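Local coordinates for adenosine monophosphate-protein transferase (Thermoplasma acidophilum, PDB 1RLH), which is of unconfirmed function but belongs to the adenosine-specific kinase family and may transfer adenosine monophosphate to proteins, at residues S34-I47 / N109-F121. Sequence-based numbering, arbitrary orientation.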
ATOM      1  N   SER A  34       3.253   8.192  -1.747  1.00 14.82           N
ATOM      2  CA  SER A  34       2.599   9.483  -1.952  1.00 17.30           C
ATOM      3  C   SER A  34       3.596  10.601  -2.261  1.00 19.08           C
ATOM      4  O   SER A  34       4.743  10.563  -1.813  1.00 19.89           O
ATOM      5  CB  SER A  34       1.774   9.857  -0.715  1.00 19.64           C
ATOM      6  OG  SER A  34       2.578   9.834   0.452  1.00 22.51           O
ATOM      7  N   HIS A  35       3.151  11.592  -3.033  1.00 18.81           N
ATOM      8  CA  HIS A  35       3.986  12.736  -3.404  1.00 20.44           C
ATOM      9  C   HIS A  35       3.493  13.987  -2.685  1.00 23.72           C
ATOM     10  O   HIS A  35       2.405  14.488  -2.980  1.00 23.45           O
ATOM     11  CB  HIS A  35       3.917  13.001  -4.912  1.00 20.03           C
ATOM     12  CG  HIS A  35       4.380  11.857  -5.759  1.00 19.72           C
ATOM     13  ND1 HIS A  35       4.105  11.778  -7.108  1.00 19.77           N
ATOM     14  CD2 HIS A  35       5.096  10.749  -5.456  1.00 20.25           C
ATOM     15  CE1 HIS A  35       4.632  10.670  -7.598  1.00 19.15           C
ATOM     16  NE2 HIS A  35       5.239  10.027  -6.618  1.00 19.24           N
ATOM     17  N   PHE A  36       4.301  14.487  -1.757  1.00 25.62           N
ATOM     18  CA  PHE A  36       3.979  15.689  -0.994  1.00 30.89           C
ATOM     19  C   PHE A  36       2.624  15.672  -0.290  1.00 33.97           C
ATOM     20  O   PHE A  36       2.079  16.728   0.041  1.00 36.46           O
ATOM     21  CB  PHE A  36       4.071  16.925  -1.895  1.00 29.37           C
ATOM     22  CG  PHE A  36       5.447  17.171  -2.437  1.00 30.07           C
ATOM     23  CD1 PHE A  36       5.735  16.942  -3.777  1.00 29.95           C
ATOM     24  CD2 PHE A  36       6.466  17.607  -1.599  1.00 30.99           C
ATOM     25  CE1 PHE A  36       7.023  17.142  -4.276  1.00 32.14           C
ATOM     26  CE2 PHE A  36       7.756  17.809  -2.087  1.00 29.40           C
ATOM     27  CZ  PHE A  36       8.037  17.576  -3.427  1.00 30.36           C
ATOM     28  N   ILE A  37       2.080  14.480  -0.063  1.00 35.69           N
ATOM     29  CA  ILE A  37       0.802  14.346   0.631  1.00 37.17           C
ATOM     30  C   ILE A  37       1.090  14.304   2.128  1.00 38.33           C
ATOM     31  O   ILE A  37       2.017  13.621   2.567  1.00 37.89           O
ATOM     32  CB  ILE A  37       0.070  13.047   0.231  1.00 37.41           C
ATOM     33  CG1 ILE A  37      -0.278  13.083  -1.258  1.00 37.79           C
ATOM     34  CG2 ILE A  37      -1.184  12.871   1.077  1.00 37.17           C
ATOM     35  CD1 ILE A  37      -1.128  14.268  -1.666  1.00 39.76           C
ATOM     36  N   LYS A  38       0.299  15.037   2.906  1.00 39.68           N
ATOM     37  CA  LYS A  38       0.489  15.089   4.354  1.00 40.56           C
ATOM     38  C   LYS A  38      -0.646  14.404   5.101  1.00 38.60           C
ATOM     39  O   LYS A  38      -0.495  14.036   6.266  1.00 38.89           O
ATOM     40  CB  LYS A  38       0.580  16.543   4.826  1.00 43.40           C
ATOM     41  CG  LYS A  38       1.670  17.365   4.154  1.00 47.20           C
ATOM     42  CD  LYS A  38       1.683  18.794   4.688  1.00 50.48           C
ATOM     43  CE  LYS A  38       0.365  19.506   4.413  1.00 52.63           C
ATOM     44  NZ  LYS A  38       0.344  20.887   4.969  1.00 55.14           N
ATOM     45  N   THR A  39      -1.783  14.241   4.431  1.00 36.81           N
ATOM     46  CA  THR A  39      -2.948  13.615   5.046  1.00 35.15           C
ATOM     47  C   THR A  39      -3.608  12.574   4.145  1.00 33.22           C
ATOM     48  O   THR A  39      -3.622  12.708   2.923  1.00 32.41           O
ATOM     49  CB  THR A  39      -3.998  14.672   5.434  1.00 36.35           C
ATOM     50  OG1 THR A  39      -5.209  14.022   5.842  1.00 37.26           O
ATOM     51  CG2 THR A  39      -4.281  15.593   4.261  1.00 38.13           C
ATOM     52  N   VAL A  40      -4.157  11.538   4.769  1.00 31.06           N
ATOM     53  CA  VAL A  40      -4.815  10.464   4.041  1.00 29.55           C
ATOM     54  C   VAL A  40      -6.130  10.924   3.411  1.00 29.93           C
ATOM     55  O   VAL A  40      -6.688  10.232   2.562  1.00 28.90           O
ATOM     56  CB  VAL A  40      -5.081   9.255   4.974  1.00 28.41           C
ATOM     57  CG1 VAL A  40      -6.079   9.635   6.046  1.00 27.02           C
ATOM     58  CG2 VAL A  40      -5.575   8.062   4.164  1.00 28.91           C
ATOM     59  N   GLU A  41      -6.619  12.094   3.816  1.00 30.72           N
ATOM     60  CA  GLU A  41      -7.874  12.609   3.270  1.00 33.25           C
ATOM     61  C   GLU A  41      -7.743  12.856   1.769  1.00 31.74           C
ATOM     62  O   GLU A  41      -8.705  12.699   1.022  1.00 30.31           O
ATOM     63  CB  GLU A  41      -8.287  13.914   3.960  1.00 38.19           C
ATOM     64  CG  GLU A  41      -7.493  15.136   3.520  1.00 45.45           C
ATOM     65  CD  GLU A  41      -8.345  16.395   3.455  1.00 50.05           C
ATOM     66  OE1 GLU A  41      -7.794  17.476   3.148  1.00 52.07           O
ATOM     67  OE2 GLU A  41      -9.566  16.305   3.705  1.00 52.04           O
ATOM     68  N   ASP A  42      -6.549  13.249   1.336  1.00 33.09           N
ATOM     69  CA  ASP A  42      -6.290  13.503  -0.080  1.00 34.82           C
ATOM     70  C   ASP A  42      -6.584  12.240  -0.880  1.00 34.49           C
ATOM     71  O   ASP A  42      -7.245  12.285  -1.918  1.00 33.37           O
ATOM     72  CB  ASP A  42      -4.828  13.907  -0.287  1.00 36.73           C
ATOM     73  CG  ASP A  42      -4.515  15.276   0.275  1.00 39.64           C
ATOM     74  OD1 ASP A  42      -5.060  15.623   1.342  1.00 43.47           O
ATOM     75  OD2 ASP A  42      -3.709  16.000  -0.343  1.00 42.61           O
ATOM     76  N   LEU A  43      -6.084  11.111  -0.389  1.00 32.87           N
ATOM     77  CA  LEU A  43      -6.298   9.832  -1.053  1.00 32.53           C
ATOM     78  C   LEU A  43      -7.756   9.413  -0.935  1.00 31.23           C
ATOM     79  O   LEU A  43      -8.358   8.944  -1.897  1.00 30.49           O
ATOM     80  CB  LEU A  43      -5.409   8.753  -0.431  1.00 31.77           C
ATOM     81  CG  LEU A  43      -3.901   8.932  -0.603  1.00 33.95           C
ATOM     82  CD1 LEU A  43      -3.174   7.893   0.236  1.00 32.63           C
ATOM     83  CD2 LEU A  43      -3.529   8.805  -2.075  1.00 31.68           C
ATOM     84  N   ASN A  44      -8.317   9.585   0.256  1.00 31.07           N
ATOM     85  CA  ASN A  44      -9.705   9.221   0.499  1.00 32.96           C
ATOM     86  C   ASN A  44     -10.628   9.936  -0.483  1.00 34.06           C
ATOM     87  O   ASN A  44     -11.575   9.348  -1.004  1.00 33.81           O
ATOM     88  CB  ASN A  44     -10.111   9.597   1.925  1.00 32.34           C
ATOM     89  CG  ASN A  44     -11.433   8.983   2.331  1.00 33.19           C
ATOM     90  OD1 ASN A  44     -12.272   9.636   2.954  1.00 35.24           O
ATOM     91  ND2 ASN A  44     -11.623   7.716   1.989  1.00 32.69           N
ATOM     92  N   GLU A  45     -10.338  11.205  -0.740  1.00 35.38           N
ATOM     93  CA  GLU A  45     -11.162  12.007  -1.633  1.00 39.30           C
ATOM     94  C   GLU A  45     -10.937  11.717  -3.113  1.00 40.14           C
ATOM     95  O   GLU A  45     -11.893  11.587  -3.878  1.00 39.13           O
ATOM     96  CB  GLU A  45     -10.920  13.492  -1.369  1.00 41.45           C
ATOM     97  CG  GLU A  45     -12.147  14.353  -1.601  1.00 48.03           C
ATOM     98  CD  GLU A  45     -13.271  14.018  -0.636  1.00 49.67           C
ATOM     99  OE1 GLU A  45     -13.053  14.115   0.589  1.00 52.76           O
ATOM    100  OE2 GLU A  45     -14.372  13.655  -1.099  1.00 52.32           O
ATOM    101  N   ILE A  46      -9.676  11.610  -3.516  1.00 40.64           N
ATOM    102  CA  ILE A  46      -9.353  11.367  -4.914  1.00 42.55           C
ATOM    103  C   ILE A  46      -9.934  10.059  -5.449  1.00 42.10           C
ATOM    104  O   ILE A  46     -10.202   9.940  -6.644  1.00 41.75           O
ATOM    105  CB  ILE A  46      -7.821  11.396  -5.145  1.00 44.35           C
ATOM    106  CG1 ILE A  46      -7.530  11.643  -6.626  1.00 46.50           C
ATOM    107  CG2 ILE A  46      -7.192  10.086  -4.700  1.00 45.60           C
ATOM    108  CD1 ILE A  46      -6.079  11.949  -6.923  1.00 47.27           C
ATOM    109  N   ILE A  47     -10.143   9.084  -4.569  1.00 41.34           N
ATOM    110  CA  ILE A  47     -10.698   7.802  -4.996  1.00 42.91           C
ATOM    111  C   ILE A  47     -12.144   7.629  -4.545  1.00 43.32           C
ATOM    112  O   ILE A  47     -12.773   6.609  -4.834  1.00 42.39           O
ATOM    113  CB  ILE A  47      -9.897   6.609  -4.429  1.00 42.57           C
ATOM    114  CG1 ILE A  47     -10.134   6.493  -2.922  1.00 43.01           C
ATOM    115  CG2 ILE A  47      -8.414   6.780  -4.734  1.00 42.79           C
ATOM    116  CD1 ILE A  47      -9.586   5.219  -2.309  1.00 42.59           C
ATOM    117  N   ASN A 109      -9.558   2.859 -12.259  1.00 23.03           N
ATOM    118  CA  ASN A 109      -9.618   4.310 -12.111  1.00 23.88           C
ATOM    119  C   ASN A 109      -9.045   4.758 -10.771  1.00 22.75           C
ATOM    120  O   ASN A 109      -8.427   5.816 -10.678  1.00 24.62           O
ATOM    121  CB  ASN A 109     -11.055   4.818 -12.258  1.00 24.76           C
ATOM    122  CG  ASN A 109     -11.520   4.831 -13.700  1.00 27.70           C
ATOM    123  OD1 ASN A 109     -10.713   4.979 -14.620  1.00 26.44           O
ATOM    124  ND2 ASN A 109     -12.824   4.696 -13.907  1.00 26.72           N
ATOM    125  N   ALA A 110      -9.255   3.953  -9.736  1.00 22.67           N
ATOM    126  CA  ALA A 110      -8.724   4.280  -8.418  1.00 23.83           C
ATOM    127  C   ALA A 110      -7.201   4.346  -8.527  1.00 24.70           C
ATOM    128  O   ALA A 110      -6.561   5.243  -7.971  1.00 23.77           O
ATOM    129  CB  ALA A 110      -9.133   3.215  -7.410  1.00 24.59           C
ATOM    130  N   VAL A 111      -6.624   3.392  -9.256  1.00 23.31           N
ATOM    131  CA  VAL A 111      -5.176   3.350  -9.434  1.00 23.71           C
ATOM    132  C   VAL A 111      -4.703   4.563 -10.226  1.00 23.89           C
ATOM    133  O   VAL A 111      -3.734   5.220  -9.843  1.00 22.13           O
ATOM    134  CB  VAL A 111      -4.729   2.071 -10.174  1.00 26.03           C
ATOM    135  CG1 VAL A 111      -3.220   2.099 -10.398  1.00 29.19           C
ATOM    136  CG2 VAL A 111      -5.114   0.847  -9.367  1.00 27.24           C
ATOM    137  N   LYS A 112      -5.390   4.859 -11.328  1.00 23.26           N
ATOM    138  CA  LYS A 112      -5.029   6.006 -12.159  1.00 24.29           C
ATOM    139  C   LYS A 112      -5.047   7.284 -11.332  1.00 24.35           C
ATOM    140  O   LYS A 112      -4.179   8.143 -11.478  1.00 23.94           O
ATOM    141  CB  LYS A 112      -6.005   6.162 -13.332  1.00 26.55           C
ATOM    142  CG  LYS A 112      -5.967   5.046 -14.360  1.00 30.59           C
ATOM    143  CD  LYS A 112      -6.969   5.330 -15.476  1.00 33.56           C
ATOM    144  CE  LYS A 112      -6.946   4.256 -16.549  1.00 37.48           C
ATOM    145  NZ  LYS A 112      -5.630   4.201 -17.241  1.00 40.44           N
ATOM    146  N   MET A 113      -6.048   7.415 -10.469  1.00 25.54           N
ATOM    147  CA  MET A 113      -6.162   8.599  -9.631  1.00 27.35           C
ATOM    148  C   MET A 113      -5.011   8.678  -8.634  1.00 26.59           C
ATOM    149  O   MET A 113      -4.498   9.760  -8.361  1.00 26.29           O
ATOM    150  CB  MET A 113      -7.502   8.605  -8.896  1.00 29.93           C
ATOM    151  CG  MET A 113      -8.702   8.759  -9.825  1.00 32.77           C
ATOM    152  SD  MET A 113      -8.645  10.285 -10.796  1.00 37.73           S
ATOM    153  CE  MET A 113      -7.977   9.684 -12.352  1.00 36.70           C
ATOM    154  N   CYS A 114      -4.603   7.532  -8.096  1.00 25.73           N
ATOM    155  CA  CYS A 114      -3.494   7.512  -7.149  1.00 26.09           C
ATOM    156  C   CYS A 114      -2.215   7.943  -7.857  1.00 26.92           C
ATOM    157  O   CYS A 114      -1.345   8.565  -7.253  1.00 27.72           O
ATOM    158  CB  CYS A 114      -3.309   6.114  -6.561  1.00 25.07           C
ATOM    159  SG  CYS A 114      -4.592   5.628  -5.384  1.00 26.66           S
ATOM    160  N   GLN A 115      -2.110   7.611  -9.142  1.00 26.59           N
ATOM    161  CA  GLN A 115      -0.932   7.969  -9.927  1.00 27.71           C
ATOM    162  C   GLN A 115      -0.794   9.477 -10.085  1.00 28.08           C
ATOM    163  O   GLN A 115       0.288   9.979 -10.394  1.00 27.15           O
ATOM    164  CB  GLN A 115      -0.989   7.323 -11.311  1.00 27.62           C
ATOM    165  CG  GLN A 115      -0.697   5.837 -11.325  1.00 27.35           C
ATOM    166  CD  GLN A 115      -0.802   5.251 -12.717  1.00 29.20           C
ATOM    167  OE1 GLN A 115      -1.883   5.206 -13.300  1.00 29.71           O
ATOM    168  NE2 GLN A 115       0.325   4.806 -13.263  1.00 29.24           N
ATOM    169  N   GLU A 116      -1.889  10.197  -9.879  1.00 28.16           N
ATOM    170  CA  GLU A 116      -1.862  11.651  -9.994  1.00 28.86           C
ATOM    171  C   GLU A 116      -1.208  12.291  -8.773  1.00 28.94           C
ATOM    172  O   GLU A 116      -0.724  13.419  -8.837  1.00 29.53           O
ATOM    173  CB  GLU A 116      -3.282  12.197 -10.156  1.00 31.19           C
ATOM    174  CG  GLU A 116      -3.843  12.059 -11.562  1.00 34.97           C
ATOM    175  CD  GLU A 116      -5.253  12.603 -11.681  1.00 38.44           C
ATOM    176  OE1 GLU A 116      -5.578  13.574 -10.964  1.00 38.86           O
ATOM    177  OE2 GLU A 116      -6.033  12.066 -12.498  1.00 39.68           O
ATOM    178  N   VAL A 117      -1.191  11.562  -7.662  1.00 26.64           N
ATOM    179  CA  VAL A 117      -0.610  12.072  -6.427  1.00 24.65           C
ATOM    180  C   VAL A 117       0.424  11.121  -5.831  1.00 23.64           C
ATOM    181  O   VAL A 117       0.822  11.273  -4.675  1.00 22.55           O
ATOM    182  CB  VAL A 117      -1.706  12.323  -5.371  1.00 26.90           C
ATOM    183  CG1 VAL A 117      -2.650  13.423  -5.848  1.00 29.04           C
ATOM    184  CG2 VAL A 117      -2.478  11.037  -5.112  1.00 26.57           C
ATOM    185  N   GLY A 118       0.856  10.137  -6.613  1.00 21.20           N
ATOM    186  CA  GLY A 118       1.842   9.202  -6.103  1.00 19.44           C
ATOM    187  C   GLY A 118       2.359   8.211  -7.120  1.00 19.18           C
ATOM    188  O   GLY A 118       2.018   8.268  -8.302  1.00 19.01           O
ATOM    189  N   SER A 119       3.199   7.298  -6.647  1.00 16.67           N
ATOM    190  CA  SER A 119       3.785   6.266  -7.484  1.00 16.53           C
ATOM    191  C   SER A 119       3.211   4.936  -7.025  1.00 15.66           C
ATOM    192  O   SER A 119       2.916   4.766  -5.847  1.00 16.66           O
ATOM    193  CB  SER A 119       5.305   6.272  -7.326  1.00 18.11           C
ATOM    194  OG  SER A 119       5.832   7.515  -7.755  1.00 21.11           O
ATOM    195  N   ILE A 120       3.048   3.994  -7.948  1.00 14.81           N
ATOM    196  CA  ILE A 120       2.471   2.700  -7.598  1.00 14.19           C
ATOM    197  C   ILE A 120       3.528   1.612  -7.406  1.00 14.51           C
ATOM    198  O   ILE A 120       4.404   1.443  -8.250  1.00 17.03           O
ATOM    199  CB  ILE A 120       1.470   2.233  -8.694  1.00 14.55           C
ATOM    200  CG1 ILE A 120       0.398   3.308  -8.920  1.00 13.43           C
ATOM    201  CG2 ILE A 120       0.827   0.903  -8.291  1.00 16.03           C
ATOM    202  CD1 ILE A 120      -0.358   3.724  -7.671  1.00 15.28           C
ATOM    203  N   PHE A 121       3.441   0.885  -6.291  1.00 12.11           N
ATOM    204  CA  PHE A 121       4.365  -0.213  -6.002  1.00 13.27           C
ATOM    205  C   PHE A 121       3.695  -1.522  -6.411  1.00 13.88           C
ATOM    206  O   PHE A 121       4.339  -2.423  -6.949  1.00 14.12           O
ATOM    207  CB  PHE A 121       4.696  -0.277  -4.508  1.00 12.86           C
ATOM    208  CG  PHE A 121       5.598   0.829  -4.028  1.00 13.22           C
ATOM    209  CD1 PHE A 121       5.319   1.502  -2.843  1.00 12.95           C
ATOM    210  CD2 PHE A 121       6.738   1.181  -4.744  1.00 14.78           C
ATOM    211  CE1 PHE A 121       6.164   2.511  -2.376  1.00 12.32           C
ATOM    212  CE2 PHE A 121       7.588   2.188  -4.284  1.00 16.01           C
ATOM    213  CZ  PHE A 121       7.300   2.851  -3.100  1.00 12.43           C
TER
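Ser34 faces Gly118 as an antiparallel non-hydrogen-bonded pair, their CA atoms 4.2 Å apart, while Ser34 OG is hydrogen-bonded to His93 O. One residue on, His35 N donates to Val117 O at 2.9 Å. With CG anti to the carbonyl carbon (chi1 -60°), the imidazole folds back over Gly118, whose CA lies 3.4 Å from the ring centroid and only 5° off its normal, a CH-pi contact over the face. At the ring edge, in plane, NE2 and Ser119 OG share a hydrogen bond of 2.8 Å; together with the Gly118 contact this restrains the rotation of the imidazole. Replacing His35 with an alanine is likely to uncover Gly118 CA and take from Ser119 OG its imidazole partner. Ile37 then reaches Val117 CB from its CD1 end. In helix 41-46, which Thr39 caps by accepting from Glu41 N, Leu43 CD2 meets Val117 CG2 at 3.9 Å. Ile46 CD1 sits against Met113 O, 3.1 Å away, and also touches Val117 CG1, and its CG1 lies 3.8 Å from Met113 CB. Ile47 ends the row, CG2 touching Cys114 SG at 4.0 Å. Leu43 and Cys114 both also touch Phe95 of strand 94-100, evidence that helices 41-46 and 104-115 lie on the same face of the five-stranded antiparallel sheet, a layered alpha/beta architecture, with strand 118-124, outermost within this chain, pairing with strand 28-34.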